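Local coordinates for protein homospermidine synthase (Legionella pneumophila subsp. pneumophila str. Philadelphia 1, PDB 2PH5) that binds NAD and probably catalyses the formation of the polyamine homospermidine, at residues 167-172 and 371-376; 175-180 and 439-444; 182-187 and 422-427; 301-306 and 313-318. All blocks are in the same frame, centred on the assembly; numbering follows the deposited sequence.

Contact 1 (167-172 and 371-376); sequences IKEALL and YWYGST
E169 and A170 of helix 158-176 pack on Y371 and Y373 of strand 370-378, a buried helix-on-sheet contact that buries 190 Å², both sides summed. The short axes come within 8.3 Å at 137°, so helix and strand run roughly counter to one another, and the nearest pair of CA atoms, A170 CA and Y373 CA, is 6.0 Å apart. Being two positions apart in an extended strand, Y371 and Y373 both have their CB atoms pointing to the helix, whereas that of W372 between them points away. The methyl of A170 touches both tyrosines: its CB is 3.6 Å from Y371 CE2, near the ring plane at the edge, and 3.9 Å from Y373 CB. E169 behaves differently, lying over one face of the Y373 ring. Its CG is 3.8 Å from the ring centroid and 29° off the normal, a CH-pi contact. The bend at chi2 (75°) brings the carboxylate beside the Y373 hydroxyl, its plane nearly perpendicular to the ring. The phenol of Y371 is hydrogen-bonded to N173, farther along the same helix. The arrangement is that of an alpha/beta layered fold, with a helix laid across one face of a mixed sheet.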
loop_
_atom_site.group_PDB
_atom_site.type_symbol
_atom_site.label_atom_id
_atom_site.label_comp_id
_atom_site.label_asym_id
_atom_site.label_seq_id
_atom_site.Cartn_x
_atom_site.Cartn_y
_atom_site.Cartn_z
ATOM N N ILE A 167 -18.520 19.541 12.097
ATOM C CA ILE A 167 -19.179 20.146 10.950
ATOM C C ILE A 167 -19.912 21.424 11.361
ATOM O O ILE A 167 -19.799 22.449 10.692
ATOM C CB ILE A 167 -20.146 19.147 10.277
ATOM C CG1 ILE A 167 -19.332 18.165 9.423
ATOM C CG2 ILE A 167 -21.177 19.892 9.424
ATOM C CD1 ILE A 167 -20.138 17.031 8.812
ATOM N N LYS A 168 -20.637 21.372 12.472
ATOM C CA LYS A 168 -21.363 22.547 12.947
ATOM C C LYS A 168 -20.388 23.667 13.296
ATOM O O LYS A 168 -20.637 24.832 12.998
ATOM C CB LYS A 168 -22.189 22.209 14.189
ATOM C CG LYS A 168 -23.377 21.306 13.948
ATOM C CD LYS A 168 -24.052 21.003 15.266
ATOM C CE LYS A 168 -25.354 20.235 15.092
ATOM N NZ LYS A 168 -26.058 20.133 16.403
ATOM N N GLU A 169 -19.282 23.317 13.942
ATOM C CA GLU A 169 -18.299 24.322 14.325
ATOM C C GLU A 169 -17.751 25.010 13.081
ATOM O O GLU A 169 -17.671 26.238 13.025
ATOM C CB GLU A 169 -17.157 23.683 15.125
ATOM C CG GLU A 169 -16.130 24.679 15.668
ATOM C CD GLU A 169 -16.621 25.477 16.866
ATOM O OE1 GLU A 169 -17.804 25.875 16.880
ATOM O OE2 GLU A 169 -15.817 25.723 17.793
ATOM N N ALA A 170 -17.395 24.214 12.078
ATOM C CA ALA A 170 -16.852 24.749 10.834
ATOM C C ALA A 170 -17.883 25.615 10.119
ATOM O O ALA A 170 -17.558 26.677 9.584
ATOM C CB ALA A 170 -16.399 23.606 9.924
ATOM N N LEU A 171 -19.126 25.149 10.107
ATOM C CA LEU A 171 -20.205 25.882 9.466
ATOM C C LEU A 171 -20.293 27.293 10.047
ATOM O O LEU A 171 -20.464 28.264 9.312
ATOM C CB LEU A 171 -21.528 25.130 9.656
ATOM C CG LEU A 171 -22.295 24.717 8.390
ATOM C CD1 LEU A 171 -21.338 24.300 7.313
ATOM C CD2 LEU A 171 -23.270 23.596 8.714
ATOM N N LEU A 172 -20.152 27.414 11.361
ATOM C CA LEU A 172 -20.219 28.730 11.984
ATOM C C LEU A 172 -18.956 29.545 11.705
ATOM O O LEU A 172 -19.046 30.736 11.409
ATOM C CB LEU A 172 -20.441 28.605 13.497
ATOM C CG LEU A 172 -21.714 27.908 13.981
ATOM C CD1 LEU A 172 -21.703 27.850 15.496
ATOM C CD2 LEU A 172 -22.959 28.631 13.476
ATOM N N TYR A 371 -12.235 24.397 3.518
ATOM C CA TYR A 371 -12.007 24.570 4.950
ATOM C C TYR A 371 -11.964 23.222 5.669
ATOM O O TYR A 371 -12.837 22.371 5.474
ATOM C CB TYR A 371 -13.131 25.412 5.538
ATOM C CG TYR A 371 -12.908 25.832 6.968
ATOM C CD1 TYR A 371 -12.028 26.868 7.281
ATOM C CD2 TYR A 371 -13.601 25.218 8.009
ATOM C CE1 TYR A 371 -11.845 27.292 8.590
ATOM C CE2 TYR A 371 -13.427 25.631 9.319
ATOM C CZ TYR A 371 -12.547 26.670 9.603
ATOM O OH TYR A 371 -12.383 27.082 10.904
ATOM N N TRP A 372 -10.951 23.040 6.506
ATOM C CA TRP A 372 -10.802 21.806 7.268
ATOM C C TRP A 372 -10.737 22.143 8.746
ATOM O O TRP A 372 -9.881 22.917 9.177
ATOM C CB TRP A 372 -9.518 21.080 6.882
ATOM C CG TRP A 372 -9.377 19.713 7.475
ATOM C CD1 TRP A 372 -9.670 18.518 6.867
ATOM C CD2 TRP A 372 -8.868 19.384 8.776
ATOM N NE1 TRP A 372 -9.364 17.472 7.707
ATOM C CE2 TRP A 372 -8.872 17.975 8.883
ATOM C CE3 TRP A 372 -8.409 20.142 9.863
ATOM C CZ2 TRP A 372 -8.433 17.310 10.030
ATOM C CZ3 TRP A 372 -7.971 19.483 11.008
ATOM C CH2 TRP A 372 -7.986 18.076 11.082
ATOM N N TYR A 373 -11.648 21.561 9.517
ATOM C CA TYR A 373 -11.683 21.784 10.948
ATOM C C TYR A 373 -11.634 20.423 11.621
ATOM O O TYR A 373 -12.405 19.536 11.271
ATOM C CB TYR A 373 -12.959 22.525 11.340
ATOM C CG TYR A 373 -13.005 22.882 12.797
ATOM C CD1 TYR A 373 -13.409 21.951 13.744
ATOM C CD2 TYR A 373 -12.610 24.146 13.236
ATOM C CE1 TYR A 373 -13.422 22.264 15.089
ATOM C CE2 TYR A 373 -12.618 24.476 14.590
ATOM C CZ TYR A 373 -13.028 23.529 15.509
ATOM O OH TYR A 373 -13.086 23.830 16.854
ATOM N N GLY A 374 -10.718 20.257 12.571
ATOM C CA GLY A 374 -10.596 18.984 13.252
ATOM C C GLY A 374 -9.511 18.901 14.311
ATOM O O GLY A 374 -9.008 19.918 14.798
ATOM N N SER A 375 -9.155 17.669 14.662
ATOM C CA SER A 375 -8.150 17.403 15.679
ATOM C C SER A 375 -6.884 16.766 15.142
ATOM O O SER A 375 -6.937 15.801 14.387
ATOM C CB SER A 375 -8.735 16.489 16.758
ATOM O OG SER A 375 -7.717 15.769 17.430
ATOM N N THR A 376 -5.743 17.324 15.529
ATOM C CA THR A 376 -4.458 16.786 15.126
ATOM C C THR A 376 -3.782 16.427 16.432
ATOM O O THR A 376 -3.231 17.292 17.108
ATOM C CB THR A 376 -3.604 17.815 14.400
ATOM O OG1 THR A 376 -4.331 18.335 13.284
ATOM C CG2 THR A 376 -2.315 17.167 13.903
#

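Contact 2 (175-180 and 439-444); sequences AKDNGL and GYYTDW
D177 lies in a type I beta turn from K176 to G179, facing Y441 of strand 436-442 across a gap of 10.4 Å between D177 CA and Y441 CA. That spacing is too wide for the backbones to meet, so the two side chains bridge it. Y441 OH donates to D177 OD2 at 2.7 Å, reaching the oxygen from above the carboxylate plane, 37° out of it. Relative to the ring, OD2 lies at the edge and in plane, 3.3 Å from Y441 CE2, and the carboxylate is turned 77° against the ring. K176 supplies a second, weaker partner: its NZ forms a long salt bridge of 3.5 Å with D177 OD2, so one carboxylate oxygen serves both a phenol and an ammonium group. Beyond Y441 the strand ends in an ST turn, where T442 OG1 accepts from W444 N. The Y441 ring meets that of Y371 on neighbouring strand 370-378, and its side chain also touches R368. The hydrogen bond thus ties the turn at the C-terminal end of helix 158-176 to an outermost strand of the mixed sheet within this chain.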
loop_
_atom_site.group_PDB
_atom_site.type_symbol
_atom_site.label_atom_id
_atom_site.label_comp_id
_atom_site.label_asym_id
_atom_site.label_seq_id
_atom_site.Cartn_x
_atom_site.Cartn_y
_atom_site.Cartn_z
ATOM N N ALA A 175 -18.924 31.091 8.449
ATOM C CA ALA A 175 -19.906 32.170 8.436
ATOM C C ALA A 175 -19.289 33.469 8.962
ATOM O O ALA A 175 -19.487 34.530 8.374
ATOM C CB ALA A 175 -21.130 31.781 9.272
ATOM N N LYS A 176 -18.543 33.396 10.062
ATOM C CA LYS A 176 -17.923 34.598 10.601
ATOM C C LYS A 176 -16.838 35.090 9.639
ATOM O O LYS A 176 -16.685 36.293 9.444
ATOM C CB LYS A 176 -17.336 34.341 12.003
ATOM C CG LYS A 176 -16.012 33.583 12.030
ATOM C CD LYS A 176 -15.576 33.206 13.452
ATOM C CE LYS A 176 -14.093 32.781 13.510
ATOM N NZ LYS A 176 -13.712 31.659 12.598
ATOM N N ASP A 177 -16.102 34.160 9.029
ATOM C CA ASP A 177 -15.045 34.505 8.071
ATOM C C ASP A 177 -15.632 35.051 6.776
ATOM O O ASP A 177 -14.893 35.495 5.898
ATOM C CB ASP A 177 -14.193 33.285 7.709
ATOM C CG ASP A 177 -13.356 32.784 8.860
ATOM O OD1 ASP A 177 -12.629 33.594 9.478
ATOM O OD2 ASP A 177 -13.413 31.567 9.132
ATOM N N ASN A 178 -16.953 34.978 6.641
ATOM C CA ASN A 178 -17.629 35.484 5.452
ATOM C C ASN A 178 -18.308 36.800 5.796
ATOM O O ASN A 178 -19.041 37.360 4.981
ATOM C CB ASN A 178 -18.687 34.498 4.950
ATOM C CG ASN A 178 -18.153 33.546 3.899
ATOM O OD1 ASN A 178 -17.317 32.689 4.184
ATOM N ND2 ASN A 178 -18.640 33.691 2.672
ATOM N N GLY A 179 -18.064 37.284 7.008
ATOM C CA GLY A 179 -18.668 38.527 7.436
ATOM C C GLY A 179 -20.067 38.337 7.993
ATOM O O GLY A 179 -20.546 39.176 8.756
ATOM N N LEU A 180 -20.723 37.240 7.618
ATOM C CA LEU A 180 -22.076 36.948 8.088
ATOM C C LEU A 180 -22.184 36.911 9.603
ATOM O O LEU A 180 -21.300 36.412 10.294
ATOM C CB LEU A 180 -22.570 35.613 7.520
ATOM C CG LEU A 180 -23.188 35.631 6.121
ATOM C CD1 LEU A 180 -24.412 36.542 6.136
ATOM C CD2 LEU A 180 -22.178 36.112 5.095
ATOM N N GLY A 439 -9.486 25.369 12.604
ATOM C CA GLY A 439 -9.818 25.374 11.190
ATOM C C GLY A 439 -8.655 25.805 10.316
ATOM O O GLY A 439 -7.760 26.528 10.752
ATOM N N TYR A 440 -8.662 25.343 9.072
ATOM C CA TYR A 440 -7.610 25.675 8.132
ATOM C C TYR A 440 -8.201 25.846 6.739
ATOM O O TYR A 440 -8.926 24.978 6.242
ATOM C CB TYR A 440 -6.552 24.572 8.088
ATOM C CG TYR A 440 -5.998 24.176 9.433
ATOM C CD1 TYR A 440 -6.703 23.314 10.274
ATOM C CD2 TYR A 440 -4.748 24.637 9.852
ATOM C CE1 TYR A 440 -6.177 22.913 11.496
ATOM C CE2 TYR A 440 -4.210 24.245 11.070
ATOM C CZ TYR A 440 -4.929 23.378 11.888
ATOM O OH TYR A 440 -4.385 22.964 13.085
ATOM N N TYR A 441 -7.886 26.979 6.125
ATOM C CA TYR A 441 -8.341 27.302 4.781
ATOM C C TYR A 441 -7.248 26.865 3.815
ATOM O O TYR A 441 -6.073 26.815 4.180
ATOM C CB TYR A 441 -8.560 28.813 4.649
ATOM C CG TYR A 441 -9.891 29.298 5.173
ATOM C CD1 TYR A 441 -11.066 29.032 4.476
ATOM C CD2 TYR A 441 -9.984 29.990 6.381
ATOM C CE1 TYR A 441 -12.305 29.437 4.965
ATOM C CE2 TYR A 441 -11.223 30.401 6.883
ATOM C CZ TYR A 441 -12.377 30.115 6.168
ATOM O OH TYR A 441 -13.607 30.484 6.664
ATOM N N THR A 442 -7.634 26.537 2.589
ATOM C CA THR A 442 -6.663 26.142 1.579
ATOM C C THR A 442 -7.197 26.380 0.184
ATOM O O THR A 442 -8.396 26.272 -0.056
ATOM C CB THR A 442 -6.276 24.657 1.678
ATOM O OG1 THR A 442 -5.449 24.321 0.559
ATOM C CG2 THR A 442 -7.511 23.772 1.659
ATOM N N ASP A 443 -6.286 26.698 -0.730
ATOM C CA ASP A 443 -6.620 26.952 -2.125
ATOM C C ASP A 443 -6.580 25.659 -2.924
ATOM O O ASP A 443 -6.657 25.668 -4.152
ATOM C CB ASP A 443 -5.636 27.963 -2.739
ATOM C CG ASP A 443 -4.185 27.495 -2.668
ATOM O OD1 ASP A 443 -3.303 28.223 -3.164
ATOM O OD2 ASP A 443 -3.919 26.406 -2.115
ATOM N N TRP A 444 -6.450 24.544 -2.221
ATOM C CA TRP A 444 -6.398 23.240 -2.870
ATOM C C TRP A 444 -7.745 22.818 -3.456
ATOM O O TRP A 444 -8.800 23.147 -2.912
ATOM C CB TRP A 444 -5.983 22.172 -1.857
ATOM C CG TRP A 444 -6.286 20.777 -2.330
ATOM C CD1 TRP A 444 -5.466 19.967 -3.058
ATOM C CD2 TRP A 444 -7.521 20.055 -2.169
ATOM N NE1 TRP A 444 -6.109 18.789 -3.361
ATOM C CE2 TRP A 444 -7.370 18.818 -2.830
ATOM C CE3 TRP A 444 -8.740 20.338 -1.535
ATOM C CZ2 TRP A 444 -8.392 17.859 -2.874
ATOM C CZ3 TRP A 444 -9.761 19.381 -1.581
ATOM C CH2 TRP A 444 -9.575 18.158 -2.248
#

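Contact 3 (182-187 and 422-427); sequences INRPKN and DHQYII
R184 reaches out of the loop between helices 158-176 and 188-197 to meet D422, H423 and Q424 at the start of helix 423-430. D422 OD1 sits over one face of the guanidinium, 3.2 Å from R184 NH1 and above the centre of the group. With the oxygen stacked above the plane, the salt bridge rests on charge attraction and not on a directed N-H bond. H423 CE1 is 3.2 Å from R184 NH2, and R184 CD lies at the edge of the imidazole, in its plane, 3.7 Å from H423 CE1. The guanidinium and imidazole planes are 88° apart. Q424 adds its amide end near the guanidinium edge. Bends at chi2 (-113°) and chi3 (-69°) fold the arginine chain to bring its head to these three residues. In the next shell, H423 rests against E169 and L172 of helix 158-176. D422 has a second task, its OD2 accepting a weak capping bond from Y425 N at 3.4 Å. On the other side of the contact, N187, at the N-cap of helix 188-197, accepts from E190 N through OD1. The arrangement is that of a helix N-cap: an aspartate makes a weak capping bond with one oxygen while the other faces an arginine from a separate loop.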
loop_
_atom_site.group_PDB
_atom_site.type_symbol
_atom_site.label_atom_id
_atom_site.label_comp_id
_atom_site.label_asym_id
_atom_site.label_seq_id
_atom_site.Cartn_x
_atom_site.Cartn_y
_atom_site.Cartn_z
ATOM N N ILE A 182 -25.109 35.803 12.274
ATOM C CA ILE A 182 -26.423 35.262 12.591
ATOM C C ILE A 182 -26.430 34.573 13.948
ATOM O O ILE A 182 -25.444 34.623 14.685
ATOM C CB ILE A 182 -26.891 34.253 11.514
ATOM C CG1 ILE A 182 -26.069 32.958 11.583
ATOM C CG2 ILE A 182 -26.765 34.886 10.137
ATOM C CD1 ILE A 182 -24.614 33.100 11.187
ATOM N N ASN A 183 -27.550 33.938 14.275
ATOM C CA ASN A 183 -27.677 33.237 15.543
ATOM C C ASN A 183 -27.366 31.763 15.321
ATOM O O ASN A 183 -27.561 31.240 14.225
ATOM C CB ASN A 183 -29.097 33.379 16.102
ATOM C CG ASN A 183 -29.575 34.821 16.138
ATOM O OD1 ASN A 183 -29.888 35.409 15.101
ATOM N ND2 ASN A 183 -29.632 35.398 17.333
ATOM N N ARG A 184 -26.877 31.098 16.362
ATOM C CA ARG A 184 -26.550 29.683 16.270
ATOM C C ARG A 184 -27.841 28.920 15.969
ATOM O O ARG A 184 -28.760 28.899 16.787
ATOM C CB ARG A 184 -25.940 29.199 17.589
ATOM C CG ARG A 184 -25.061 27.964 17.448
ATOM C CD ARG A 184 -25.658 26.743 18.125
ATOM N NE ARG A 184 -25.657 26.846 19.582
ATOM C CZ ARG A 184 -24.569 27.015 20.332
ATOM N NH1 ARG A 184 -24.675 27.090 21.656
ATOM N NH2 ARG A 184 -23.374 27.119 19.766
ATOM N N PRO A 185 -27.924 28.286 14.787
ATOM C CA PRO A 185 -29.106 27.523 14.373
ATOM C C PRO A 185 -29.485 26.415 15.346
ATOM O O PRO A 185 -28.629 25.871 16.039
ATOM C CB PRO A 185 -28.708 26.987 12.999
ATOM C CG PRO A 185 -27.227 26.874 13.097
ATOM C CD PRO A 185 -26.836 28.131 13.808
ATOM N N LYS A 186 -30.773 26.086 15.400
ATOM C CA LYS A 186 -31.234 25.043 16.309
ATOM C C LYS A 186 -31.619 23.755 15.597
ATOM O O LYS A 186 -30.913 22.751 15.674
ATOM C CB LYS A 186 -32.427 25.529 17.136
ATOM C CG LYS A 186 -32.179 26.813 17.907
ATOM C CD LYS A 186 -32.556 28.034 17.086
ATOM C CE LYS A 186 -34.052 28.067 16.813
ATOM N NZ LYS A 186 -34.847 28.111 18.077
ATOM N N ASN A 187 -32.748 23.780 14.909
ATOM C CA ASN A 187 -33.218 22.601 14.207
ATOM C C ASN A 187 -32.308 22.250 13.033
ATOM O O ASN A 187 -31.446 23.039 12.632
ATOM C CB ASN A 187 -34.628 22.858 13.703
ATOM C CG ASN A 187 -34.694 24.070 12.823
ATOM O OD1 ASN A 187 -34.173 24.065 11.712
ATOM N ND2 ASN A 187 -35.314 25.130 13.320
ATOM N N ASP A 422 -25.627 19.814 21.375
ATOM C CA ASP A 422 -24.941 21.101 21.216
ATOM C C ASP A 422 -23.438 20.883 21.037
ATOM O O ASP A 422 -22.745 20.450 21.960
ATOM C CB ASP A 422 -25.216 21.978 22.447
ATOM C CG ASP A 422 -24.527 23.320 22.373
ATOM O OD1 ASP A 422 -24.566 23.954 21.292
ATOM O OD2 ASP A 422 -23.960 23.747 23.394
ATOM N N HIS A 423 -22.935 21.197 19.847
ATOM C CA HIS A 423 -21.524 20.984 19.540
ATOM C C HIS A 423 -20.527 21.659 20.501
ATOM O O HIS A 423 -19.531 21.048 20.897
ATOM C CB HIS A 423 -21.242 21.410 18.093
ATOM C CG HIS A 423 -21.438 22.871 17.854
ATOM N ND1 HIS A 423 -22.670 23.479 17.959
ATOM C CD2 HIS A 423 -20.548 23.857 17.596
ATOM C CE1 HIS A 423 -22.528 24.780 17.784
ATOM N NE2 HIS A 423 -21.249 25.036 17.562
ATOM N N GLN A 424 -20.809 22.902 20.888
ATOM C CA GLN A 424 -19.933 23.649 21.786
ATOM C C GLN A 424 -19.772 22.961 23.146
ATOM O O GLN A 424 -18.685 22.948 23.726
ATOM C CB GLN A 424 -20.468 25.077 21.963
ATOM C CG GLN A 424 -19.602 25.974 22.836
ATOM C CD GLN A 424 -20.223 27.347 23.087
ATOM O OE1 GLN A 424 -19.881 28.022 24.067
ATOM N NE2 GLN A 424 -21.131 27.768 22.201
ATOM N N TYR A 425 -20.854 22.383 23.649
ATOM C CA TYR A 425 -20.817 21.682 24.924
ATOM C C TYR A 425 -19.836 20.521 24.834
ATOM O O TYR A 425 -18.953 20.361 25.685
ATOM C CB TYR A 425 -22.202 21.141 25.247
ATOM C CG TYR A 425 -22.319 20.383 26.548
ATOM C CD1 TYR A 425 -22.992 20.946 27.635
ATOM C CD2 TYR A 425 -21.836 19.074 26.669
ATOM C CE1 TYR A 425 -23.196 20.227 28.806
ATOM C CE2 TYR A 425 -22.032 18.343 27.838
ATOM C CZ TYR A 425 -22.718 18.926 28.901
ATOM O OH TYR A 425 -22.958 18.201 30.045
ATOM N N ILE A 426 -19.998 19.708 23.796
ATOM C CA ILE A 426 -19.138 18.553 23.597
ATOM C C ILE A 426 -17.701 18.972 23.316
ATOM O O ILE A 426 -16.790 18.538 24.013
ATOM C CB ILE A 426 -19.693 17.622 22.447
ATOM C CG1 ILE A 426 -20.510 16.479 23.048
ATOM C CG2 ILE A 426 -18.555 16.953 21.674
ATOM C CD1 ILE A 426 -21.634 16.896 23.916
ATOM N N ILE A 427 -17.503 19.836 22.323
ATOM C CA ILE A 427 -16.158 20.284 21.967
ATOM C C ILE A 427 -15.352 20.899 23.110
ATOM O O ILE A 427 -14.138 20.705 23.180
ATOM C CB ILE A 427 -16.190 21.306 20.821
ATOM C CG1 ILE A 427 -16.803 20.673 19.574
ATOM C CG2 ILE A 427 -14.779 21.786 20.523
ATOM C CD1 ILE A 427 -16.083 19.435 19.104
#

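Contact 4 (301-306 and 313-318); sequences NFLTLK and YRPTVH
Y313, L303 and L305 have the most surface buried here, and Y313 meets both leucines. With L305 it makes an antiparallel hydrogen-bonded pair: L305 N donates to Y313 O at 2.8 Å (147° at the hydrogen), and Y313 N returns a bond of 3.2 Å to L305 O (164°). Their side chains leave the same face of the sheet, with L305 CB 4.0 Å from Y313 CB and near the edge of the ring. The ring of Y313, its CG turned opposite the backbone N (chi1 167°), lies beside the backbone of L303, whose O is 3.4 Å from Y313 CE2. That carbonyl also approaches P315 CD at 3.5 Å, and L303 CB packs on P315 CD at 4.1 Å. The Y313 phenol is hydrogen-bonded to I200 O. L303 is where the chain leaves helix 295-302, and after the two-residue link L303-T304 it enters the hairpin of strands 305-306 and 311-322. Helix 188-197 covers L305 and Y313 through A192, A195 and M196, while L303 touches I203 of strand 202-213.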
loop_
_atom_site.group_PDB
_atom_site.type_symbol
_atom_site.label_atom_id
_atom_site.label_comp_id
_atom_site.label_asym_id
_atom_site.label_seq_id
_atom_site.Cartn_x
_atom_site.Cartn_y
_atom_site.Cartn_z
ATOM N N ASN A 301 -28.903 13.804 5.451
ATOM C CA ASN A 301 -30.282 14.198 5.686
ATOM C C ASN A 301 -30.320 15.411 6.615
ATOM O O ASN A 301 -31.124 16.321 6.432
ATOM C CB ASN A 301 -31.078 13.044 6.309
ATOM C CG ASN A 301 -31.316 11.897 5.333
ATOM O OD1 ASN A 301 -31.029 12.013 4.140
ATOM N ND2 ASN A 301 -31.858 10.792 5.834
ATOM N N PHE A 302 -29.439 15.420 7.609
ATOM C CA PHE A 302 -29.371 16.524 8.561
ATOM C C PHE A 302 -29.069 17.841 7.849
ATOM O O PHE A 302 -29.429 18.906 8.335
ATOM C CB PHE A 302 -28.284 16.247 9.604
ATOM C CG PHE A 302 -28.217 17.271 10.700
ATOM C CD1 PHE A 302 -29.229 17.354 11.658
ATOM C CD2 PHE A 302 -27.136 18.146 10.787
ATOM C CE1 PHE A 302 -29.167 18.292 12.693
ATOM C CE2 PHE A 302 -27.064 19.087 11.815
ATOM C CZ PHE A 302 -28.085 19.158 12.770
ATOM N N LEU A 303 -28.410 17.769 6.697
ATOM C CA LEU A 303 -28.074 18.975 5.943
ATOM C C LEU A 303 -28.856 19.062 4.643
ATOM O O LEU A 303 -28.434 19.723 3.695
ATOM C CB LEU A 303 -26.580 19.011 5.636
ATOM C CG LEU A 303 -25.704 19.097 6.880
ATOM C CD1 LEU A 303 -24.243 18.898 6.497
ATOM C CD2 LEU A 303 -25.926 20.450 7.559
ATOM N N THR A 304 -29.995 18.380 4.610
ATOM C CA THR A 304 -30.857 18.376 3.440
ATOM C C THR A 304 -31.897 19.486 3.573
ATOM O O THR A 304 -32.271 19.868 4.681
ATOM C CB THR A 304 -31.579 17.017 3.289
ATOM O OG1 THR A 304 -30.625 16.010 2.941
ATOM C CG2 THR A 304 -32.651 17.087 2.210
ATOM N N LEU A 305 -32.356 20.002 2.439
ATOM C CA LEU A 305 -33.349 21.065 2.430
ATOM C C LEU A 305 -34.384 20.804 1.335
ATOM O O LEU A 305 -34.061 20.291 0.258
ATOM C CB LEU A 305 -32.661 22.409 2.188
ATOM C CG LEU A 305 -33.230 23.656 2.867
ATOM C CD1 LEU A 305 -33.231 23.476 4.385
ATOM C CD2 LEU A 305 -32.380 24.864 2.482
ATOM N N LYS A 306 -35.632 21.160 1.618
ATOM C CA LYS A 306 -36.718 20.972 0.662
ATOM C C LYS A 306 -37.960 21.735 1.096
ATOM O O LYS A 306 -38.118 22.056 2.276
ATOM C CB LYS A 306 -37.035 19.480 0.516
ATOM C CG LYS A 306 -37.149 18.724 1.827
ATOM C CD LYS A 306 -37.287 17.226 1.576
ATOM C CE LYS A 306 -37.371 16.443 2.880
ATOM N NZ LYS A 306 -37.527 14.977 2.640
ATOM N N TYR A 313 -31.751 21.400 -1.698
ATOM C CA TYR A 313 -30.323 21.333 -1.425
ATOM C C TYR A 313 -29.866 20.131 -0.609
ATOM O O TYR A 313 -30.574 19.641 0.277
ATOM C CB TYR A 313 -29.875 22.580 -0.684
ATOM C CG TYR A 313 -28.493 22.450 -0.094
ATOM C CD1 TYR A 313 -27.359 22.512 -0.906
ATOM C CD2 TYR A 313 -28.315 22.300 1.289
ATOM C CE1 TYR A 313 -26.077 22.440 -0.353
ATOM C CE2 TYR A 313 -27.042 22.227 1.852
ATOM C CZ TYR A 313 -25.933 22.305 1.028
ATOM O OH TYR A 313 -24.681 22.311 1.583
ATOM N N ARG A 314 -28.646 19.693 -0.893
ATOM C CA ARG A 314 -28.056 18.564 -0.209
ATOM C C ARG A 314 -26.625 18.410 -0.690
ATOM O O ARG A 314 -26.372 18.303 -1.886
ATOM C CB ARG A 314 -28.841 17.301 -0.527
ATOM C CG ARG A 314 -28.274 16.048 0.079
ATOM C CD ARG A 314 -28.830 14.823 -0.631
ATOM N NE ARG A 314 -30.216 14.555 -0.277
ATOM C CZ ARG A 314 -31.037 13.802 -0.999
ATOM N NH1 ARG A 314 -30.611 13.243 -2.124
ATOM N NH2 ARG A 314 -32.280 13.602 -0.586
ATOM N N PRO A 315 -25.665 18.420 0.239
ATOM C CA PRO A 315 -24.255 18.270 -0.128
ATOM C C PRO A 315 -23.879 16.800 -0.251
ATOM O O PRO A 315 -24.600 15.923 0.224
ATOM C CB PRO A 315 -23.531 18.941 1.032
ATOM C CG PRO A 315 -24.399 18.569 2.197
ATOM C CD PRO A 315 -25.802 18.807 1.657
ATOM N N THR A 316 -22.761 16.534 -0.910
ATOM C CA THR A 316 -22.284 15.169 -1.044
ATOM C C THR A 316 -21.487 14.922 0.238
ATOM O O THR A 316 -20.743 15.798 0.690
ATOM C CB THR A 316 -21.387 15.014 -2.305
ATOM O OG1 THR A 316 -22.218 14.946 -3.469
ATOM C CG2 THR A 316 -20.527 13.757 -2.224
ATOM N N VAL A 317 -21.674 13.749 0.834
ATOM C CA VAL A 317 -20.981 13.400 2.067
ATOM C C VAL A 317 -20.459 11.970 2.046
ATOM O O VAL A 317 -21.207 11.028 1.777
ATOM C CB VAL A 317 -21.899 13.524 3.307
ATOM C CG1 VAL A 317 -21.089 13.256 4.576
ATOM C CG2 VAL A 317 -22.537 14.907 3.358
ATOM N N HIS A 318 -19.172 11.826 2.342
ATOM C CA HIS A 318 -18.536 10.531 2.399
ATOM C C HIS A 318 -17.204 10.639 3.133
ATOM O O HIS A 318 -16.738 11.739 3.435
ATOM C CB HIS A 318 -18.352 9.936 0.990
ATOM C CG HIS A 318 -17.339 10.642 0.144
ATOM N ND1 HIS A 318 -15.986 10.597 0.410
ATOM C CD2 HIS A 318 -17.476 11.359 -0.998
ATOM C CE1 HIS A 318 -15.335 11.253 -0.534
ATOM N NE2 HIS A 318 -16.214 11.724 -1.401
#

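All four contacts lie in the region related to the saccharopine dehydrogenase C-terminal domain, among the elements around the mixed sheet and away from the residues that bind NAD. Contacts 1 and 2, with centres about 10 Å apart, share helix 158-176 and are joined on the sheet side by a probable hydrogen bond of 2.7 Å from Y440 N to W372 O. Contact 3 lies about 13 Å from contact 1, centre to centre, and touches it where K168 CB packs 3.8 Å from H423 CG. Contact 4 is nested in sequence inside the loops closed by the other three. It meets contact 1 through F302 CZ, 3.7 Å from K168 CE, but stays about 9 Å from contact 2 at the nearest atoms.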